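Galactose-binding-like protein (Bacteroides thetaiotaomicron, PDB 7M1B) probably binds carbohydrate, perhaps galactose, as a SusE-like protein and may have a degradative capacity. Local coordinates at residues I126-T131 with F166-F171; I117-T122 with Y193-T198; Y137-V142 with E154-T159; T311-C316 with F343-D348. All coordinates share one frame; numbering follows the deposited sequence.

Contact 1: I126-T131 with F166-F171; sequences IYIHTT and FTLRGF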
# COMPACT_ATOMS: atom_id res chain seq x y z
N ILE A 126 -7.73 15.30 -2.58
CA ILE A 126 -8.16 14.93 -3.92
C ILE A 126 -6.94 14.46 -4.71
O ILE A 126 -5.79 14.82 -4.41
CB ILE A 126 -8.89 16.10 -4.61
CG1 ILE A 126 -7.99 17.35 -4.58
CG2 ILE A 126 -10.25 16.34 -3.96
CD1 ILE A 126 -8.50 18.47 -5.53
N TYR A 127 -7.25 13.63 -5.69
CA TYR A 127 -6.27 13.16 -6.66
C TYR A 127 -6.65 13.73 -8.02
O TYR A 127 -7.77 13.50 -8.48
CB TYR A 127 -6.21 11.63 -6.67
CG TYR A 127 -5.34 11.01 -7.72
CD1 TYR A 127 -3.96 11.18 -7.68
CD2 TYR A 127 -5.90 10.27 -8.76
CE1 TYR A 127 -3.15 10.61 -8.64
CE2 TYR A 127 -5.09 9.71 -9.74
CZ TYR A 127 -3.71 9.88 -9.67
OH TYR A 127 -2.85 9.40 -10.65
N ILE A 128 -5.71 14.43 -8.65
CA ILE A 128 -5.97 15.08 -9.94
C ILE A 128 -5.18 14.35 -11.02
O ILE A 128 -3.98 14.16 -10.85
CB ILE A 128 -5.56 16.55 -9.88
CG1 ILE A 128 -6.47 17.31 -8.91
CG2 ILE A 128 -5.66 17.17 -11.28
CD1 ILE A 128 -5.99 18.69 -8.54
N HIS A 129 -5.86 13.91 -12.09
CA HIS A 129 -5.17 13.23 -13.18
C HIS A 129 -5.64 13.75 -14.53
O HIS A 129 -6.80 14.10 -14.72
CB HIS A 129 -5.18 11.70 -13.07
CG HIS A 129 -6.51 11.08 -12.81
ND1 HIS A 129 -7.10 10.19 -13.69
CD2 HIS A 129 -7.35 11.20 -11.76
CE1 HIS A 129 -8.26 9.78 -13.18
NE2 HIS A 129 -8.43 10.40 -12.00
N THR A 130 -4.69 13.82 -15.47
CA THR A 130 -5.03 14.22 -16.84
C THR A 130 -3.99 13.67 -17.79
O THR A 130 -3.07 12.99 -17.32
CB THR A 130 -5.32 15.73 -16.95
OG1 THR A 130 -6.00 15.95 -18.19
CG2 THR A 130 -4.07 16.57 -16.83
N THR A 131 -4.15 13.98 -19.09
CA THR A 131 -3.26 13.47 -20.13
C THR A 131 -2.46 14.59 -20.79
O THR A 131 -2.88 15.75 -20.90
CB THR A 131 -4.03 12.61 -21.13
OG1 THR A 131 -3.10 12.03 -22.06
CG2 THR A 131 -5.05 13.43 -21.88
N PHE A 166 -1.44 13.79 -9.35
CA PHE A 166 -0.85 14.38 -8.15
C PHE A 166 -1.95 14.59 -7.12
O PHE A 166 -3.11 14.59 -7.52
CB PHE A 166 -0.11 15.70 -8.42
CG PHE A 166 -0.96 16.81 -9.03
CD1 PHE A 166 -1.29 16.80 -10.39
CD2 PHE A 166 -1.45 17.85 -8.24
CE1 PHE A 166 -2.08 17.82 -10.92
CE2 PHE A 166 -2.27 18.83 -8.76
CZ PHE A 166 -2.56 18.84 -10.11
N THR A 167 -1.59 14.82 -5.85
CA THR A 167 -2.61 14.88 -4.81
C THR A 167 -2.45 16.18 -4.03
O THR A 167 -1.35 16.74 -3.91
CB THR A 167 -2.57 13.71 -3.83
OG1 THR A 167 -1.42 13.85 -2.99
CG2 THR A 167 -2.53 12.39 -4.55
N LEU A 168 -3.58 16.63 -3.49
CA LEU A 168 -3.56 17.63 -2.43
C LEU A 168 -4.19 16.97 -1.22
O LEU A 168 -5.27 16.41 -1.34
CB LEU A 168 -4.54 18.75 -2.77
CG LEU A 168 -4.06 19.88 -3.65
CD1 LEU A 168 -4.33 19.53 -5.11
CD2 LEU A 168 -4.83 21.13 -3.23
N ARG A 169 -3.59 17.18 -0.05
CA ARG A 169 -4.09 16.58 1.17
C ARG A 169 -4.27 17.69 2.21
O ARG A 169 -4.11 18.87 1.89
CB ARG A 169 -3.16 15.44 1.63
CG ARG A 169 -3.14 14.26 0.65
CD ARG A 169 -2.79 12.99 1.38
NE ARG A 169 -2.11 12.14 0.42
CZ ARG A 169 -2.60 11.08 -0.15
NH1 ARG A 169 -3.78 10.60 0.21
NH2 ARG A 169 -1.82 10.41 -0.98
N GLY A 170 -4.66 17.31 3.43
CA GLY A 170 -4.90 18.26 4.51
C GLY A 170 -6.37 18.63 4.67
O GLY A 170 -6.66 19.60 5.37
N PHE A 171 -7.29 17.87 4.08
CA PHE A 171 -8.68 18.26 4.10
C PHE A 171 -9.53 17.28 4.93
O PHE A 171 -9.35 16.06 4.91
CB PHE A 171 -9.28 18.29 2.70
CG PHE A 171 -8.70 19.40 1.87
CD1 PHE A 171 -9.25 20.68 1.95
CD2 PHE A 171 -7.54 19.20 1.15
CE1 PHE A 171 -8.70 21.73 1.24
CE2 PHE A 171 -6.99 20.26 0.42
CZ PHE A 171 -7.56 21.52 0.49
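The carbonyl oxygen of Phe166 receives the amide of Ile128 at 2.8 Å (N to O), an almost straight bond with 176° at the hydrogen, and CA of Tyr127 makes a longer CH...O approach to that same oxygen. This is one rung of an antiparallel ladder between strands 125-131 and 163-168, in the three-stranded sheet of what looks like a fibronectin type III-like sandwich. Phe166 N answers to Ile128 O, and Ile126 and Leu168 exchange bonds in both directions; the pair between them, Tyr127 and Thr167, is non-hydrogen-bonded.

Ile126, Ile128, Phe166 and Leu168 project from one face into the core. CG of Phe166 stands between its own N and carbonyl carbon (chi1 59°), and the ring lies against Ile128, whose CB sits 4.0 Å from the ring centroid, over the face but shifted toward the rim. Phe140 of the facing sheet meets the same ring edge-to-face. Ile128 CD1 touches both the ring, at CE2, and Leu168 CD1 (3.9 Å). On the other face, Thr167 CG2 comes to the edge of the Tyr127 ring, near its plane, 3.6 Å from CD1.

Contact 2: I117-T122 with Y193-T198; sequences IEVNPT and YLTTLT
Ile117 and Val119 meet Tyr193 and Leu197 in an apolar contact between the edge strands of two different sheets, 118-122 and 193-197, along one side of the sandwich. The strands run nearly parallel, 20° apart, but their axes come no closer than 8.1 Å, so side chains rather than backbone ladders join them.

Tyr193 has CG anti to its backbone N (chi1 -180°), and its ring lies under Ile117: the CG2 methyl is 3.7 Å from the ring centroid, above the middle of one face, a clear CH-pi contact. Val119 divides its two methyls. CG2 approaches Tyr193 CE2 at 3.6 Å, while CG1 packs on Leu197 CD1 at 3.7 Å, with Thr195 CG2 slightly further off. An alanine in place of Tyr193 would probably open a gap beneath Ile117 CG2 and next to Val119 CG2.

The polar link is a water. It donates to Val119 O at 2.8 Å and is bonded to Thr195 OG1 at the same 2.8 Å; its tie to the Tyr193 hydroxyl is weak. Further along, Pro121 CB comes within 3.1 Å of Thr198 O.

Strand 118-122 is paired with 125-131, and Asn120 OD1 bonds to His129 there; strand 193-197 is paired with 176-183. Inward, Ile117 touches Ile128 and Val180, and Val119 touches Ile126 and Ile128, so Ile117 and Val119 carry this edge into the core between the sheets.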
# COMPACT_ATOMS: atom_id res chain seq x y z
N ILE A 117 -9.45 16.28 -17.73
CA ILE A 117 -9.07 16.20 -16.32
C ILE A 117 -10.10 15.34 -15.62
O ILE A 117 -11.28 15.37 -16.05
CB ILE A 117 -8.93 17.61 -15.68
CG1 ILE A 117 -8.08 17.55 -14.36
CG2 ILE A 117 -10.26 18.39 -15.51
CD1 ILE A 117 -7.85 18.94 -13.76
N GLU A 118 -9.60 14.55 -14.66
CA GLU A 118 -10.42 13.81 -13.73
C GLU A 118 -9.96 14.16 -12.32
O GLU A 118 -8.75 14.29 -12.09
CB GLU A 118 -10.49 12.29 -14.01
CG GLU A 118 -11.50 11.53 -13.19
CD GLU A 118 -11.74 10.09 -13.61
OE1 GLU A 118 -11.52 9.75 -14.80
OE2 GLU A 118 -12.20 9.32 -12.75
N VAL A 119 -10.90 14.38 -11.41
CA VAL A 119 -10.56 14.70 -10.03
C VAL A 119 -11.37 13.76 -9.14
O VAL A 119 -12.62 13.70 -9.20
CB VAL A 119 -10.89 16.17 -9.73
CG1 VAL A 119 -10.38 16.63 -8.36
CG2 VAL A 119 -10.37 17.12 -10.82
N ASN A 120 -10.64 12.96 -8.35
CA ASN A 120 -11.32 11.97 -7.52
C ASN A 120 -10.95 12.19 -6.06
O ASN A 120 -9.86 12.67 -5.74
CB ASN A 120 -10.85 10.54 -7.83
CG ASN A 120 -10.91 10.20 -9.30
OD1 ASN A 120 -9.95 9.65 -9.85
ND2 ASN A 120 -12.06 10.42 -9.91
N PRO A 121 -11.81 11.77 -5.10
CA PRO A 121 -11.40 11.84 -3.70
C PRO A 121 -10.23 10.90 -3.44
O PRO A 121 -10.11 9.83 -4.07
CB PRO A 121 -12.63 11.31 -2.94
CG PRO A 121 -13.77 11.28 -3.92
CD PRO A 121 -13.17 11.26 -5.32
N THR A 122 -9.36 11.34 -2.51
CA THR A 122 -8.36 10.45 -1.91
C THR A 122 -8.31 10.75 -0.40
O THR A 122 -9.03 11.62 0.12
CB THR A 122 -6.96 10.60 -2.56
OG1 THR A 122 -6.10 9.54 -2.12
CG2 THR A 122 -6.30 11.94 -2.26
N TYR A 193 -11.93 24.47 -13.94
CA TYR A 193 -12.74 23.28 -13.67
C TYR A 193 -13.17 23.30 -12.21
O TYR A 193 -12.35 23.41 -11.32
CB TYR A 193 -11.93 22.03 -14.03
CG TYR A 193 -12.64 20.72 -13.81
CD1 TYR A 193 -13.44 20.16 -14.80
CD2 TYR A 193 -12.48 20.03 -12.60
CE1 TYR A 193 -14.08 18.94 -14.59
CE2 TYR A 193 -13.11 18.82 -12.38
CZ TYR A 193 -13.92 18.28 -13.37
OH TYR A 193 -14.53 17.10 -13.11
N LEU A 194 -14.48 23.20 -11.97
CA LEU A 194 -15.03 23.18 -10.61
C LEU A 194 -15.59 21.80 -10.24
O LEU A 194 -16.29 21.18 -11.03
CB LEU A 194 -16.15 24.22 -10.50
CG LEU A 194 -15.75 25.65 -10.83
CD1 LEU A 194 -16.92 26.55 -10.51
CD2 LEU A 194 -14.50 26.10 -10.05
N THR A 195 -15.28 21.33 -9.03
CA THR A 195 -15.92 20.10 -8.58
C THR A 195 -16.12 20.18 -7.07
O THR A 195 -15.33 20.84 -6.37
CB THR A 195 -15.14 18.85 -9.04
OG1 THR A 195 -15.84 17.65 -8.68
CG2 THR A 195 -13.76 18.75 -8.43
N THR A 196 -17.22 19.56 -6.61
CA THR A 196 -17.44 19.42 -5.17
C THR A 196 -17.24 17.96 -4.78
O THR A 196 -17.88 17.10 -5.38
CB THR A 196 -18.86 19.84 -4.76
OG1 THR A 196 -18.99 21.23 -5.08
CG2 THR A 196 -19.17 19.54 -3.30
N LEU A 197 -16.28 17.67 -3.89
CA LEU A 197 -15.95 16.28 -3.58
C LEU A 197 -15.75 16.11 -2.08
O LEU A 197 -15.31 17.03 -1.41
CB LEU A 197 -14.66 15.81 -4.28
CG LEU A 197 -14.72 15.75 -5.81
CD1 LEU A 197 -13.30 15.56 -6.40
CD2 LEU A 197 -15.67 14.65 -6.28
N THR A 198 -16.08 14.91 -1.59
CA THR A 198 -15.74 14.58 -0.22
C THR A 198 -14.48 13.74 -0.17
O THR A 198 -14.45 12.65 -0.75
CB THR A 198 -16.91 13.79 0.41
OG1 THR A 198 -18.11 14.59 0.30
CG2 THR A 198 -16.65 13.37 1.85
O HOH W 1 -14.60 15.55 -10.06

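Contact 3: Y137-V142 with E154-T159; sequences YLIFDV and EHTEYT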
# COMPACT_ATOMS: atom_id res chain seq x y z
N TYR A 137 5.02 21.13 -20.68
CA TYR A 137 5.22 21.64 -19.34
C TYR A 137 4.00 22.44 -18.91
O TYR A 137 3.65 23.44 -19.48
CB TYR A 137 6.53 22.41 -19.21
CG TYR A 137 6.94 22.91 -17.85
CD1 TYR A 137 7.68 22.10 -16.99
CD2 TYR A 137 6.61 24.18 -17.40
CE1 TYR A 137 8.07 22.53 -15.73
CE2 TYR A 137 7.01 24.64 -16.16
CZ TYR A 137 7.77 23.83 -15.33
OH TYR A 137 8.12 24.28 -14.07
N LEU A 138 3.25 21.90 -17.94
CA LEU A 138 1.96 22.42 -17.52
C LEU A 138 2.11 22.83 -16.05
O LEU A 138 3.07 22.34 -15.44
CB LEU A 138 0.90 21.32 -17.74
CG LEU A 138 0.68 20.88 -19.21
CD1 LEU A 138 -0.27 19.67 -19.23
CD2 LEU A 138 0.09 22.03 -20.06
N ILE A 139 1.31 23.82 -15.63
CA ILE A 139 1.25 24.35 -14.24
C ILE A 139 -0.20 24.27 -13.78
O ILE A 139 -1.10 24.86 -14.39
CB ILE A 139 1.78 25.81 -14.25
CG1 ILE A 139 2.96 25.98 -15.21
CG2 ILE A 139 2.15 26.29 -12.83
CD1 ILE A 139 4.25 25.33 -14.74
N PHE A 140 -0.40 23.49 -12.72
CA PHE A 140 -1.76 23.35 -12.24
C PHE A 140 -1.92 24.18 -10.97
O PHE A 140 -1.15 24.00 -10.04
CB PHE A 140 -2.01 21.87 -11.94
CG PHE A 140 -2.08 20.97 -13.15
CD1 PHE A 140 -0.92 20.58 -13.83
CD2 PHE A 140 -3.30 20.49 -13.62
CE1 PHE A 140 -0.98 19.71 -14.91
CE2 PHE A 140 -3.36 19.60 -14.69
CZ PHE A 140 -2.21 19.21 -15.33
N ASP A 141 -2.90 25.09 -10.97
CA ASP A 141 -3.16 25.90 -9.78
C ASP A 141 -4.45 25.39 -9.16
O ASP A 141 -5.50 25.43 -9.82
CB ASP A 141 -3.35 27.39 -10.12
CG ASP A 141 -2.06 28.06 -10.53
OD1 ASP A 141 -1.04 27.85 -9.81
OD2 ASP A 141 -2.07 28.77 -11.58
N VAL A 142 -4.39 24.91 -7.90
CA VAL A 142 -5.56 24.23 -7.32
C VAL A 142 -6.06 25.03 -6.11
O VAL A 142 -5.26 25.27 -5.13
CB VAL A 142 -5.29 22.77 -6.90
CG1 VAL A 142 -6.55 22.16 -6.29
CG2 VAL A 142 -4.81 21.93 -8.08
N GLU A 154 -4.06 26.60 -3.22
CA GLU A 154 -3.57 25.81 -2.05
C GLU A 154 -2.41 24.91 -2.45
O GLU A 154 -1.75 24.31 -1.59
CB GLU A 154 -4.69 24.95 -1.45
CG GLU A 154 -5.59 25.68 -0.47
CD GLU A 154 -4.94 26.11 0.83
OE1 GLU A 154 -3.80 25.63 1.12
OE2 GLU A 154 -5.58 26.91 1.57
N HIS A 155 -2.23 24.78 -3.77
CA HIS A 155 -1.17 23.99 -4.37
C HIS A 155 -1.03 24.39 -5.84
O HIS A 155 -2.04 24.64 -6.51
CB HIS A 155 -1.50 22.50 -4.33
CG HIS A 155 -0.47 21.64 -4.99
ND1 HIS A 155 0.70 21.32 -4.33
CD2 HIS A 155 -0.42 21.08 -6.28
CE1 HIS A 155 1.44 20.57 -5.15
NE2 HIS A 155 0.76 20.37 -6.32
N THR A 156 0.23 24.34 -6.28
CA THR A 156 0.62 24.45 -7.68
C THR A 156 1.53 23.27 -8.03
O THR A 156 2.58 23.06 -7.39
CB THR A 156 1.25 25.81 -8.00
OG1 THR A 156 0.33 26.80 -7.53
CG2 THR A 156 1.46 25.94 -9.49
N GLU A 157 1.10 22.48 -9.02
CA GLU A 157 1.89 21.38 -9.56
C GLU A 157 2.61 21.79 -10.84
O GLU A 157 2.02 22.40 -11.80
CB GLU A 157 0.98 20.16 -9.82
CG GLU A 157 1.71 18.87 -10.15
CD GLU A 157 2.43 18.22 -8.98
OE1 GLU A 157 2.32 18.81 -7.89
OE2 GLU A 157 3.09 17.14 -9.19
N TYR A 158 3.89 21.38 -10.94
CA TYR A 158 4.70 21.69 -12.11
C TYR A 158 5.24 20.39 -12.71
O TYR A 158 6.10 19.74 -12.11
CB TYR A 158 5.91 22.56 -11.73
CG TYR A 158 5.57 23.89 -11.10
CD1 TYR A 158 5.46 24.04 -9.73
CD2 TYR A 158 5.45 25.03 -11.89
CE1 TYR A 158 5.18 25.27 -9.15
CE2 TYR A 158 5.17 26.26 -11.33
CZ TYR A 158 5.04 26.39 -9.96
OH TYR A 158 4.77 27.62 -9.42
N THR A 159 4.72 20.01 -13.90
CA THR A 159 4.91 18.65 -14.34
C THR A 159 5.02 18.63 -15.87
O THR A 159 4.42 19.45 -16.56
CB THR A 159 3.75 17.76 -13.81
OG1 THR A 159 3.95 16.40 -14.23
CG2 THR A 159 2.40 18.22 -14.33
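A beta hairpin brings Asp141 against Thr156 and Phe140 against Thr159, pairing strand 138-144 with strand 155-159; residues 146-153 of its connection are not modelled. Thr156 OG1 donates to Asp141 OD1 at 2.9 Å, meeting that oxygen nearly head-on, in line with its C-O bond. The two side chains lie side by side, and OD2 of the same carboxylate is salt-bridged to Arg183 of strand 176-183, which flanks 138-144 on its other side. A valine in place of Thr156 would probably leave Asp141 OD1 without its hydroxyl mate and the carboxylate freer to turn.

The ladder runs from Leu138 with Thr159, through Phe140 with Glu157, where Phe140 N reaches Glu157 O at 2.8 Å, to Val142 with His155, where Val142 N reaches His155 O at 2.7 Å. There it meets a classic beta bulge: Glu154, poorly ordered, and His155 both face Val142, and the return bond from His155 N to Val142 O is weak. In the seven-stranded sandwich this hairpin forms one side of the four-stranded sheet, with 155-159 at its edge.

On the core face, Phe140 CE1 lies 3.7 Å from Thr159 CG2. Also on this face, His155 NE2 donates to Glu157 OE1 at 2.7 Å. OE1 lies in the plane of the imidazole; NE2 meets it on the anti side, 16° out of the carboxylate plane, and Glu157 bends at chi2 (72°) to turn CD back.

Contact 4: T311-C316 with F343-D348; sequences TKLADC and FEFLAD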
# COMPACT_ATOMS: atom_id res chain seq x y z
N THR A 311 -1.63 -5.29 -10.06
CA THR A 311 -1.14 -3.91 -10.05
C THR A 311 -0.31 -3.71 -8.77
O THR A 311 -0.71 -4.16 -7.67
CB THR A 311 -2.29 -2.88 -10.03
OG1 THR A 311 -3.07 -3.11 -11.20
CG2 THR A 311 -1.82 -1.45 -9.99
N LYS A 312 0.85 -3.07 -8.90
CA LYS A 312 1.64 -2.77 -7.73
C LYS A 312 1.05 -1.60 -6.94
O LYS A 312 0.66 -0.54 -7.50
CB LYS A 312 3.09 -2.49 -8.11
CG LYS A 312 4.03 -2.51 -6.90
CD LYS A 312 5.49 -2.36 -7.29
CE LYS A 312 5.97 -0.96 -7.11
NZ LYS A 312 7.44 -0.88 -7.39
N LEU A 313 0.96 -1.82 -5.60
CA LEU A 313 0.35 -0.83 -4.73
C LEU A 313 1.30 -0.12 -3.76
O LEU A 313 0.92 0.96 -3.27
CB LEU A 313 -0.73 -1.51 -3.86
CG LEU A 313 -1.71 -2.43 -4.59
CD1 LEU A 313 -2.66 -3.09 -3.59
CD2 LEU A 313 -2.53 -1.73 -5.70
N ALA A 314 2.45 -0.72 -3.39
CA ALA A 314 3.34 -0.12 -2.38
C ALA A 314 4.67 -0.84 -2.45
O ALA A 314 4.74 -2.02 -2.81
CB ALA A 314 2.77 -0.31 -0.99
N ASP A 315 5.73 -0.04 -2.20
CA ASP A 315 7.05 -0.56 -1.90
C ASP A 315 7.25 -0.33 -0.42
O ASP A 315 6.93 0.77 0.12
CB ASP A 315 8.12 0.23 -2.65
CG ASP A 315 8.04 0.05 -4.15
OD1 ASP A 315 8.19 -1.09 -4.64
OD2 ASP A 315 7.93 1.08 -4.81
N CYS A 316 7.79 -1.36 0.24
CA CYS A 316 7.82 -1.31 1.68
C CYS A 316 9.16 -1.78 2.21
O CYS A 316 9.67 -2.81 1.73
CB CYS A 316 6.77 -2.24 2.27
SG CYS A 316 5.07 -1.92 1.74
N PHE A 343 2.81 1.43 7.02
CA PHE A 343 3.16 1.67 5.63
C PHE A 343 2.00 2.33 4.89
O PHE A 343 0.87 1.87 5.00
CB PHE A 343 3.48 0.33 4.91
CG PHE A 343 4.63 -0.38 5.58
CD1 PHE A 343 5.93 -0.00 5.28
CD2 PHE A 343 4.45 -1.26 6.64
CE1 PHE A 343 7.01 -0.60 5.93
CE2 PHE A 343 5.52 -1.86 7.27
CZ PHE A 343 6.81 -1.50 6.96
N GLU A 344 2.28 3.32 4.01
CA GLU A 344 1.22 4.01 3.29
C GLU A 344 1.20 3.52 1.84
O GLU A 344 2.23 3.03 1.31
CB GLU A 344 1.46 5.53 3.22
CG GLU A 344 1.71 6.14 4.57
CD GLU A 344 1.70 7.65 4.56
OE1 GLU A 344 1.77 8.20 3.48
OE2 GLU A 344 1.60 8.22 5.65
N PHE A 345 0.00 3.48 1.27
CA PHE A 345 -0.12 3.04 -0.10
C PHE A 345 -0.01 4.20 -1.05
O PHE A 345 -0.27 5.34 -0.66
CB PHE A 345 -1.50 2.46 -0.40
CG PHE A 345 -1.62 1.07 0.14
CD1 PHE A 345 -0.91 0.02 -0.49
CD2 PHE A 345 -2.28 0.80 1.34
CE1 PHE A 345 -0.97 -1.25 0.04
CE2 PHE A 345 -2.36 -0.49 1.83
CZ PHE A 345 -1.70 -1.51 1.17
N LEU A 346 0.29 3.84 -2.31
CA LEU A 346 0.29 4.86 -3.36
C LEU A 346 -1.13 5.44 -3.55
O LEU A 346 -2.10 4.72 -3.29
CB LEU A 346 0.89 4.31 -4.68
CG LEU A 346 2.30 3.72 -4.64
CD1 LEU A 346 2.49 2.77 -5.82
CD2 LEU A 346 3.38 4.81 -4.67
N ALA A 347 -1.25 6.76 -3.85
CA ALA A 347 -2.53 7.39 -4.18
C ALA A 347 -3.11 6.93 -5.53
O ALA A 347 -4.33 6.78 -5.70
CB ALA A 347 -2.46 8.89 -4.08
N ASP A 348 -2.23 6.63 -6.48
CA ASP A 348 -2.67 6.36 -7.85
C ASP A 348 -2.91 4.86 -7.99
O ASP A 348 -2.28 4.19 -8.80
CB ASP A 348 -1.65 6.97 -8.81
CG ASP A 348 -0.23 6.48 -8.54
OD1 ASP A 348 0.09 6.12 -7.37
OD2 ASP A 348 0.55 6.42 -9.51
O HOH W 2 4.74 1.74 1.95
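Leu313 O is the atom around which Phe345 and Leu346 gather. Leu346 N donates to it at 3.1 Å with 172° at the hydrogen, the one direct hydrogen bond between the two segments. The side chain of Leu346 folds over the same oxygen, CG at 3.4 Å from it, and the Phe345 ring presents its edge, with CD1 3.5 Å from Leu313 O. That ring also packs on CB of Ala314, 3.7 Å from CD1, and on CB of Leu313.

Towards the other end Cys316 meets Phe343. Its CB is 3.8 Å from Phe343 CD1, and SG lies 4.7 Å from the ring centroid, 37° off the ring normal: an oblique sulfur-aromatic contact. In between, a water donates to both Asp315 O and Glu344 O, bridging the backbones where they do not bond directly.

The second shell begins with a classic beta bulge. Leu313 and Ala314 both face Val294 on the neighbouring strand 292-297, and this bulge places the two residues that meet Phe345. Next to it, Lys312 NZ forms a salt bridge to Asp315 OD1 at 2.9 Å. The aromatic partners are held in turn: Phe343 meets Trp292 edge-to-face and also touches Phe271, which packs against Phe345 as well. Leu313 reaches Val352 and Ile355.

Strand 311-317 pairs with 292-297, and strand 341-344 with 256-274; the contact thus spans two strands of the same branched sheet that pair with different neighbours, in a predominantly antiparallel beta domain consistent with the galactose-binding-like jelly-roll fold.

In the fold
Contacts 1, 2 and 3 belong to one beta sandwich. Contact 1 lies within its three-stranded sheet and contact 3 within the four-stranded one; their centres are about 10 Å apart, and Ile128 CD1 meets Val142 CG2 at 3.5 Å in the core between them. Contact 2, centred about 8 Å from contact 1, joins the two sheets along one side. Contact 4 is in the galactose-binding-like domain, its centre about 16 Å from that of contact 1, yet its loop touches the sandwich: Tyr127 OH lies 3.3 Å from Asp348 CB, and Thr167 CG2 lies 3.5 Å from Ala347 CB. Contact 3 is further away, nearest atoms about 11 Å from contact 4.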